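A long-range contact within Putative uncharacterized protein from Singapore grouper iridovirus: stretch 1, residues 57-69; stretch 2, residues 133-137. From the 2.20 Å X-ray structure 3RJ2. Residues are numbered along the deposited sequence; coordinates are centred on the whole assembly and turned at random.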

# COMPACT_ATOMS: atom_id res chain seq x y z
N HIS A 57 4.36 2.93 -6.97
CA HIS A 57 3.63 2.81 -5.71
C HIS A 57 4.60 2.80 -4.54
O HIS A 57 5.75 2.39 -4.68
N ARG A 58 4.14 3.26 -3.38
CA ARG A 58 4.93 3.17 -2.18
C ARG A 58 4.30 2.17 -1.21
O ARG A 58 3.10 2.21 -0.92
N VAL A 59 5.13 1.24 -0.74
CA VAL A 59 4.78 0.32 0.34
C VAL A 59 5.60 0.70 1.57
O VAL A 59 6.83 0.70 1.54
N THR A 60 4.90 1.02 2.65
CA THR A 60 5.52 1.52 3.87
C THR A 60 5.10 0.58 4.99
O THR A 60 3.96 0.05 4.98
N PHE A 61 6.03 0.35 5.91
CA PHE A 61 5.75 -0.38 7.13
C PHE A 61 5.95 0.53 8.34
O PHE A 61 6.87 1.38 8.37
N PHE A 62 5.09 0.34 9.34
CA PHE A 62 5.12 1.08 10.59
C PHE A 62 5.12 0.07 11.74
O PHE A 62 4.58 -1.04 11.61
N ASN A 63 5.73 0.46 12.86
CA ASN A 63 5.76 -0.40 14.06
C ASN A 63 4.47 -0.34 14.87
O ASN A 63 3.50 0.30 14.45
N ALA A 64 4.44 -1.00 16.03
CA ALA A 64 3.22 -1.14 16.81
C ALA A 64 2.73 0.18 17.40
O ALA A 64 1.55 0.30 17.75
N THR A 65 3.62 1.15 17.51
CA THR A 65 3.23 2.50 17.94
C THR A 65 2.86 3.39 16.74
O THR A 65 2.55 4.57 16.90
N GLY A 66 2.89 2.81 15.54
CA GLY A 66 2.47 3.51 14.33
C GLY A 66 3.57 4.31 13.68
O GLY A 66 3.30 5.08 12.76
N ARG A 67 4.80 4.12 14.14
CA ARG A 67 5.94 4.88 13.64
C ARG A 67 6.60 4.23 12.41
O ARG A 67 6.70 3.01 12.30
N TYR A 68 7.06 5.08 11.49
CA TYR A 68 7.76 4.66 10.29
C TYR A 68 8.95 3.73 10.56
O TYR A 68 9.80 4.03 11.41
N ILE A 69 9.01 2.61 9.84
CA ILE A 69 10.18 1.73 9.88
C ILE A 69 10.96 1.87 8.58
O ILE A 69 12.18 2.09 8.58
N ARG A 133 1.78 13.45 6.22
CA ARG A 133 1.60 12.69 7.45
C ARG A 133 1.48 11.18 7.18
O ARG A 133 2.07 10.35 7.90
N THR A 134 0.75 10.81 6.12
CA THR A 134 0.52 9.39 5.82
C THR A 134 1.79 8.66 5.35
O THR A 134 1.81 7.45 5.32
N LEU A 135 2.83 9.41 4.97
CA LEU A 135 4.13 8.84 4.61
C LEU A 135 4.97 8.49 5.82
O LEU A 135 5.84 7.61 5.76
N ALA A 136 4.71 9.18 6.94
CA ALA A 136 5.55 9.10 8.13
C ALA A 136 4.94 8.37 9.35
O ALA A 136 5.67 7.87 10.20
N ALA A 137 3.62 8.31 9.44
CA ALA A 137 2.98 7.70 10.61
C ALA A 137 1.73 6.97 10.20
O ALA A 137 1.12 7.35 9.19

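The contact is built on Leu-135, with Arg-58 and Phe-62 brought up against it from a strand whose alternate residues, Arg-58, Thr-60 and Phe-62, all point toward the second stretch. Leu-135 leaves its backbone sideways, chi1 m and chi2 t, and lays its CD2 over one face of the Arg-58 guanidinium, 3.7 Å from Arg-58 NE. Arg-58 reaches there with chi1 and chi2 both t, and its head is steadied within its own strand: Arg-58 NE donates to Thr-60 OG1 at 2.9 Å. Arg-58 NH2 also comes within 2.7 Å of Leu-135 O, but the angle is too poor for a hydrogen bond.

Phe-62, chi1 m, packs mainly against backbone. Its CE1 lies 3.7 Å from Ala-137 N and its CZ 3.8 Å from Thr-134 O, while Ala-137 C sits over one ring face and Leu-135 O near the ring plane at the edge. Ala-136 points its CB away; that of Ala-137 also points away overall, yet Ala-137 CB still lies 3.9 Å from Gly-66 O.

Tyr-68, chi1 t, adds its CD2 at 3.7 Å from Leu-135 O. The one hydrogen bond across the stretches is weak, Tyr-68 N to Ala-136 O at 3.4 Å. Beside it, Gly-66 O meets Ala-137 CA at 3.4 Å in a CA-H...O contact. The rule to read here is a leucine laid over a guanidinium that its own strand steadies, with an aromatic ring beside it packed on backbone atoms of the second stretch.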

# COMPACT_ATOMS: atom_id res chain seq x y z
CB HIS A 57 2.77 1.54 -5.69
CG HIS A 57 2.03 1.32 -6.97
ND1 HIS A 57 2.30 0.27 -7.82
CD2 HIS A 57 1.06 2.04 -7.57
CE1 HIS A 57 1.52 0.35 -8.88
NE2 HIS A 57 0.75 1.41 -8.75
CB ARG A 58 5.04 4.55 -1.55
CG ARG A 58 6.04 4.66 -0.47
CD ARG A 58 6.04 6.09 0.07
NE ARG A 58 6.08 6.07 1.52
CZ ARG A 58 7.01 6.62 2.28
NH1 ARG A 58 8.02 7.29 1.74
NH2 ARG A 58 6.91 6.50 3.59
CB VAL A 59 5.11 -1.16 -0.03
CG1 VAL A 59 4.60 -2.08 1.07
CG2 VAL A 59 4.50 -1.52 -1.36
CB THR A 60 5.06 2.98 4.17
OG1 THR A 60 5.19 3.79 2.99
CG2 THR A 60 5.88 3.61 5.28
CB PHE A 61 6.65 -1.60 7.25
CG PHE A 61 6.46 -2.60 6.14
CD1 PHE A 61 7.38 -2.67 5.11
CD2 PHE A 61 5.35 -3.42 6.12
CE1 PHE A 61 7.20 -3.59 4.07
CE2 PHE A 61 5.15 -4.33 5.07
CZ PHE A 61 6.09 -4.42 4.05
CB PHE A 62 3.89 1.99 10.71
CG PHE A 62 3.65 2.86 9.52
CD1 PHE A 62 4.34 4.07 9.37
CD2 PHE A 62 2.74 2.48 8.52
CE1 PHE A 62 4.13 4.87 8.26
CE2 PHE A 62 2.54 3.28 7.41
CZ PHE A 62 3.23 4.48 7.29
CB ASN A 63 7.02 -0.14 14.91
CG ASN A 63 7.02 1.22 15.59
OD1 ASN A 63 5.98 1.84 15.80
ND2 ASN A 63 8.21 1.68 15.96
CB ALA A 64 3.41 -2.19 17.93
CB THR A 65 4.31 3.16 18.82
OG1 THR A 65 5.56 3.18 18.11
CG2 THR A 65 4.51 2.36 20.10
CB ARG A 67 6.99 5.08 14.75
CG ARG A 67 6.57 6.02 15.90
CD ARG A 67 7.80 6.45 16.75
NE ARG A 67 7.49 6.55 18.19
CZ ARG A 67 8.36 6.89 19.14
NH1 ARG A 67 9.63 7.18 18.83
NH2 ARG A 67 7.98 6.96 20.41
CB TYR A 68 8.25 5.90 9.54
CG TYR A 68 9.10 5.61 8.33
CD1 TYR A 68 10.49 5.62 8.41
CD2 TYR A 68 8.51 5.36 7.10
CE1 TYR A 68 11.28 5.35 7.29
CE2 TYR A 68 9.26 5.11 5.98
CZ TYR A 68 10.64 5.10 6.07
OH TYR A 68 11.37 4.85 4.93
CB ILE A 69 9.82 0.23 10.01
CG1 ILE A 69 8.99 -0.03 11.26
CG2 ILE A 69 11.11 -0.61 10.00
CD1 ILE A 69 8.27 -1.37 11.24
CB ARG A 133 0.38 13.20 8.23
CG ARG A 133 0.29 12.59 9.61
CD ARG A 133 -1.14 12.27 9.99
NE ARG A 133 -1.14 11.08 10.83
CZ ARG A 133 -1.54 9.87 10.47
NH1 ARG A 133 -2.04 9.63 9.26
NH2 ARG A 133 -1.47 8.88 11.36
CB THR A 134 -0.59 9.16 4.76
OG1 THR A 134 -0.13 9.56 3.47
CG2 THR A 134 -1.88 9.89 5.13
CB LEU A 135 4.92 9.83 3.75
CG LEU A 135 4.25 10.34 2.47
CD1 LEU A 135 5.05 11.47 1.86
CD2 LEU A 135 4.06 9.21 1.46
CB ALA A 136 6.00 10.50 8.53
CB ALA A 137 2.64 8.77 11.68